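PDB 2OMO: DUF176 from Nitrosomonas europaea, which probably acts as an oxidoreductase, as a putative antibiotic biosynthesis monooxygenase that assembles as a dimer. Local coordinates for residues Ile27-Val32 / Arg71-Glu76; Glu38-Ala43 / Asp102-Pro107. One frame throughout, in Å; residues are numbered along the deposited sequence.

Contact 1 joins the two central strands of the four-stranded antiparallel sheet, and contact 2 ties the helix that covers one face of that sheet to the loop leading into strand 109-117. Their centres lie about 10 Å apart. Two probable hydrogen bonds, one backbone and one side-chain, run from Ser31 to the loop: Ser31 O is 2.8 Å from Ala105 N, and Ser31 OG is 3.1 Å from Glu106 OE2. On the helix side, Phe40 of contact 2 lies against contact 1, with its CE2 3.5 Å from Phe72 CG and its CG 3.5 Å from Val32 CG2. The opposite sheet face, bearing Tyr29 and Tyr75, meets the second subunit.

Contact 1 (Ile27-Val32 / Arg71-Glu76); sequences IVYASV and RFVLYE
Four backbone hydrogen bonds hold Val28 to Leu74 and Ala30 to Phe72 as two antiparallel hydrogen-bonded pairs. All four are short; that from Val28 N to Leu74 O measures 2.8 Å, and the one from Ala30 N to Phe72 O is almost straight at 175°. Between the two pairs, Val28 O also receives the CA-H of Val73, 3.1 Å away.

The apolar contacts divide between two faces. On one, Ile27 CG2 meets Val73 CG1 at 3.6 Å, while Ile27 CG1 lies obliquely by the Tyr75 ring, 3.9 Å from Tyr75 CD1. Tyr29 runs side by side with Val73, its ring atom CD1 3.7 Å from Val73 CG2. These strands are the central pair of the ferredoxin-like sheet of the antibiotic biosynthesis monooxygenase fold, and this face joins the dimer: Tyr29 OH is hydrogen-bonded to Tyr29 OH of the second subunit, and Tyr75 OH to Asp61 of that subunit. Beside the helix-covered face, where the chain leaves strand 24-31, Val32 CG2 sits 3.5 Å from Phe72 CD2. It reaches the ring because CG1 takes the place anti to the backbone N (chi1 174°), turning CG2 to the side of that nitrogen.

Polar side chains meet where Arg71 bends at its CB-CG bond (chi2 -46°) and brings its guanidinium group back over Ser31. Ser31 OG lies over one face of that group, 3.1 Å from Arg71 NH1, but the angle is too poor for a hydrogen bond; its hydrogen-bond partner is Glu106.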
# COMPACT_ATOMS: atom_id res chain seq x y z
N ILE A 27 -4.67 0.44 -4.56
CA ILE A 27 -3.36 1.04 -4.75
C ILE A 27 -3.38 1.73 -6.12
O ILE A 27 -3.55 1.06 -7.17
CB ILE A 27 -2.23 0.03 -4.65
CG1 ILE A 27 -2.35 -0.80 -3.35
CG2 ILE A 27 -0.84 0.75 -4.80
CD1 ILE A 27 -1.18 -1.81 -3.06
N VAL A 28 -3.21 3.06 -6.10
CA VAL A 28 -3.31 3.82 -7.34
C VAL A 28 -1.92 4.21 -7.80
O VAL A 28 -1.18 4.86 -7.05
CB VAL A 28 -4.23 5.05 -7.23
CG1 VAL A 28 -4.22 5.84 -8.57
CG2 VAL A 28 -5.68 4.57 -6.80
N TYR A 29 -1.56 3.81 -9.01
CA TYR A 29 -0.25 4.11 -9.58
C TYR A 29 -0.33 5.26 -10.58
O TYR A 29 -1.11 5.23 -11.52
CB TYR A 29 0.34 2.89 -10.26
CG TYR A 29 0.51 1.70 -9.36
CD1 TYR A 29 1.71 1.48 -8.71
CD2 TYR A 29 -0.54 0.78 -9.17
CE1 TYR A 29 1.90 0.34 -7.84
CE2 TYR A 29 -0.39 -0.32 -8.30
CZ TYR A 29 0.84 -0.54 -7.66
OH TYR A 29 1.02 -1.61 -6.82
N ALA A 30 0.49 6.28 -10.36
CA ALA A 30 0.47 7.46 -11.24
C ALA A 30 1.86 7.77 -11.75
O ALA A 30 2.79 7.92 -10.95
CB ALA A 30 -0.09 8.67 -10.52
N SER A 31 1.98 7.89 -13.08
CA SER A 31 3.23 8.34 -13.73
C SER A 31 2.93 9.75 -14.24
O SER A 31 1.97 9.98 -14.99
CB SER A 31 3.67 7.42 -14.89
OG SER A 31 3.88 6.09 -14.41
N VAL A 32 3.75 10.68 -13.79
CA VAL A 32 3.51 12.10 -13.96
C VAL A 32 4.54 12.63 -14.96
O VAL A 32 5.66 12.14 -15.01
CB VAL A 32 3.66 12.85 -12.56
CG1 VAL A 32 3.56 14.35 -12.71
CG2 VAL A 32 2.61 12.35 -11.56
N ARG A 71 7.20 8.88 -10.37
CA ARG A 71 6.33 7.75 -10.09
C ARG A 71 5.75 7.89 -8.72
O ARG A 71 6.48 8.02 -7.73
CB ARG A 71 7.05 6.41 -10.27
CG ARG A 71 7.75 6.25 -11.63
CD ARG A 71 6.84 6.68 -12.69
NE ARG A 71 7.41 6.53 -14.03
CZ ARG A 71 7.22 5.45 -14.75
NH1 ARG A 71 6.51 4.46 -14.24
NH2 ARG A 71 7.73 5.35 -15.98
N PHE A 72 4.42 7.93 -8.67
CA PHE A 72 3.69 8.06 -7.39
C PHE A 72 2.73 6.94 -7.14
O PHE A 72 2.21 6.30 -8.09
CB PHE A 72 2.89 9.39 -7.36
CG PHE A 72 3.75 10.61 -7.41
CD1 PHE A 72 4.16 11.23 -6.22
CD2 PHE A 72 4.22 11.12 -8.65
CE1 PHE A 72 5.01 12.40 -6.27
CE2 PHE A 72 5.05 12.28 -8.71
CZ PHE A 72 5.44 12.91 -7.50
N VAL A 73 2.42 6.74 -5.87
CA VAL A 73 1.34 5.79 -5.46
C VAL A 73 0.41 6.50 -4.47
O VAL A 73 0.90 7.18 -3.54
CB VAL A 73 1.93 4.55 -4.77
CG1 VAL A 73 0.83 3.78 -3.92
CG2 VAL A 73 2.59 3.62 -5.80
N LEU A 74 -0.90 6.39 -4.69
CA LEU A 74 -1.89 6.72 -3.68
C LEU A 74 -2.41 5.40 -3.10
O LEU A 74 -3.00 4.59 -3.81
CB LEU A 74 -3.08 7.51 -4.26
CG LEU A 74 -2.70 8.88 -4.90
CD1 LEU A 74 -2.15 8.71 -6.33
CD2 LEU A 74 -3.88 9.92 -4.89
N TYR A 75 -2.20 5.21 -1.80
CA TYR A 75 -2.61 4.01 -1.10
C TYR A 75 -3.89 4.36 -0.33
O TYR A 75 -3.84 4.95 0.76
CB TYR A 75 -1.47 3.55 -0.19
CG TYR A 75 -1.74 2.29 0.59
CD1 TYR A 75 -1.59 1.02 0.01
CD2 TYR A 75 -2.15 2.37 1.90
CE1 TYR A 75 -1.85 -0.13 0.74
CE2 TYR A 75 -2.42 1.21 2.65
CZ TYR A 75 -2.27 -0.04 2.04
OH TYR A 75 -2.48 -1.23 2.74
N GLU A 76 -5.03 3.96 -0.90
CA GLU A 76 -6.33 4.45 -0.44
C GLU A 76 -7.09 3.26 0.18
O GLU A 76 -7.57 2.39 -0.54
CB GLU A 76 -7.08 5.00 -1.66
CG GLU A 76 -6.23 5.94 -2.53
CD GLU A 76 -7.01 6.55 -3.71
OE1 GLU A 76 -8.19 6.19 -3.94
OE2 GLU A 76 -6.42 7.39 -4.43

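Contact 2 (Glu38-Ala43 / Asp102-Pro107); sequences EAFKEA and DWMAEP
Trp103 reaches from the loop after helix 91-100 to Ala39 and Phe40 on helix 37-51, one of the helices packed on the sheet of this ferredoxin-like alpha+beta fold. The contact lies near the surface and is made largely by apolar packing.

From CB, which points toward the helix, CG is set beside the backbone N and anti to the carbonyl carbon (chi1 -53°), and the indole extends with its six-membered ring foremost. CE3 is the first ring atom to arrive; it passes the helix backbone 3.8 Å from Phe40 N and has Phe40 CB at 4.3 Å. CZ3 goes deepest, coming within 3.2 Å of Ala39 O, whose hydrogen bond is the helical one from Ala43 N. The same atom is 3.9 Å from Ala43 CB, which sits at the ring edge near its plane, one helical turn on from Ala39. The Ala39 methyl group is the nearest partner of CH2 and CZ2 and touches CZ3 as well. Ala39 CB stands over one face, 3.7 Å from the centroid of the six-membered ring and 14° off its normal, a CH-pi contact. One turn of helix thus offers the indole a methyl group over its face and another at its edge.

Beside this tryptophan, the side chain of selenomethionine Met104 packs against Phe40. Its chain bends at chi2 and chi3, crossing the phenylalanine side chain at about a right angle, and SE makes an oblique Met-aromatic contact. Phe40 also meets Val100 of helix 91-100, while backbone hydrogen bonding between Trp103 and Lys33 anchors the loop to the chain just beyond strand 24-31. The terminal methyl carbon CE of Met104 comes nearest to the ring, 3.5 Å from Phe40 CD1.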
# COMPACT_ATOMS: atom_id res chain seq x y z
N GLU A 38 6.04 18.58 -9.01
CA GLU A 38 5.74 19.47 -7.85
C GLU A 38 4.27 19.85 -7.92
O GLU A 38 3.59 19.88 -6.91
CB GLU A 38 6.64 20.71 -7.79
CG GLU A 38 8.16 20.37 -7.83
CD GLU A 38 8.50 19.14 -7.03
OE1 GLU A 38 8.35 19.18 -5.79
OE2 GLU A 38 8.92 18.10 -7.65
N ALA A 39 3.79 20.12 -9.14
CA ALA A 39 2.40 20.47 -9.35
C ALA A 39 1.52 19.30 -8.89
O ALA A 39 0.50 19.48 -8.19
CB ALA A 39 2.14 20.81 -10.81
N PHE A 40 1.93 18.09 -9.26
CA PHE A 40 1.14 16.92 -8.91
C PHE A 40 1.12 16.69 -7.39
O PHE A 40 0.04 16.39 -6.83
CB PHE A 40 1.65 15.68 -9.61
CG PHE A 40 0.89 14.41 -9.24
CD1 PHE A 40 -0.33 14.14 -9.85
CD2 PHE A 40 1.41 13.51 -8.33
CE1 PHE A 40 -1.04 12.94 -9.57
CE2 PHE A 40 0.71 12.33 -8.03
CZ PHE A 40 -0.52 12.06 -8.64
N LYS A 41 2.27 16.86 -6.71
CA LYS A 41 2.34 16.73 -5.25
C LYS A 41 1.42 17.69 -4.55
O LYS A 41 0.75 17.34 -3.57
CB LYS A 41 3.78 16.92 -4.72
CG LYS A 41 4.73 15.83 -5.23
CD LYS A 41 6.12 15.88 -4.58
CE LYS A 41 6.72 17.24 -4.49
NZ LYS A 41 8.12 17.12 -3.96
N GLU A 42 1.37 18.92 -5.05
CA GLU A 42 0.59 19.95 -4.38
C GLU A 42 -0.91 19.64 -4.51
O GLU A 42 -1.66 19.79 -3.55
CB GLU A 42 0.97 21.31 -4.98
CG GLU A 42 0.05 22.47 -4.69
CD GLU A 42 0.65 23.75 -5.33
OE1 GLU A 42 0.89 23.73 -6.57
OE2 GLU A 42 0.90 24.72 -4.60
N ALA A 43 -1.33 19.27 -5.71
CA ALA A 43 -2.72 18.92 -5.97
C ALA A 43 -3.11 17.68 -5.14
O ALA A 43 -4.21 17.63 -4.57
CB ALA A 43 -2.94 18.67 -7.48
N ASP A 102 -4.07 16.53 -17.16
CA ASP A 102 -3.11 16.93 -18.17
C ASP A 102 -1.66 16.70 -17.75
O ASP A 102 -0.74 16.88 -18.58
CB ASP A 102 -3.33 18.39 -18.57
CG ASP A 102 -4.64 18.58 -19.33
OD1 ASP A 102 -5.07 17.63 -20.02
OD2 ASP A 102 -5.23 19.68 -19.22
N TRP A 103 -1.45 16.31 -16.49
CA TRP A 103 -0.10 16.11 -15.99
C TRP A 103 0.28 14.65 -15.98
O TRP A 103 1.43 14.31 -15.68
CB TRP A 103 0.08 16.69 -14.58
CG TRP A 103 -0.33 18.19 -14.43
CD1 TRP A 103 -0.42 19.16 -15.42
CD2 TRP A 103 -0.70 18.83 -13.22
NE1 TRP A 103 -0.84 20.35 -14.87
CE2 TRP A 103 -1.00 20.18 -13.53
CE3 TRP A 103 -0.81 18.40 -11.88
CZ2 TRP A 103 -1.42 21.10 -12.55
CZ3 TRP A 103 -1.23 19.33 -10.92
CH2 TRP A 103 -1.51 20.65 -11.26
N MSE A 104 -0.66 13.76 -16.30
CA MSE A 104 -0.36 12.31 -16.37
C MSE A 104 0.47 12.00 -17.61
O MSE A 104 0.16 12.48 -18.73
CB MSE A 104 -1.65 11.48 -16.42
CG MSE A 104 -2.58 11.79 -15.28
SE MSE A 104 -1.73 11.35 -13.56
CE MSE A 104 -1.07 13.03 -13.13
N ALA A 105 1.55 11.23 -17.43
CA ALA A 105 2.36 10.84 -18.58
C ALA A 105 1.71 9.61 -19.27
O ALA A 105 2.01 9.29 -20.43
CB ALA A 105 3.77 10.50 -18.13
N GLU A 106 0.80 8.96 -18.54
CA GLU A 106 0.02 7.82 -19.04
C GLU A 106 -1.16 7.58 -18.07
O GLU A 106 -1.15 8.14 -16.96
CB GLU A 106 0.89 6.58 -19.12
CG GLU A 106 1.28 6.02 -17.77
CD GLU A 106 2.13 4.76 -17.86
OE1 GLU A 106 1.89 3.92 -18.77
OE2 GLU A 106 3.04 4.60 -17.00
N PRO A 107 -2.19 6.80 -18.49
CA PRO A 107 -3.33 6.55 -17.60
C PRO A 107 -2.91 5.99 -16.24
O PRO A 107 -2.09 5.08 -16.17
CB PRO A 107 -4.12 5.45 -18.32
CG PRO A 107 -3.79 5.65 -19.79
CD PRO A 107 -2.35 6.15 -19.81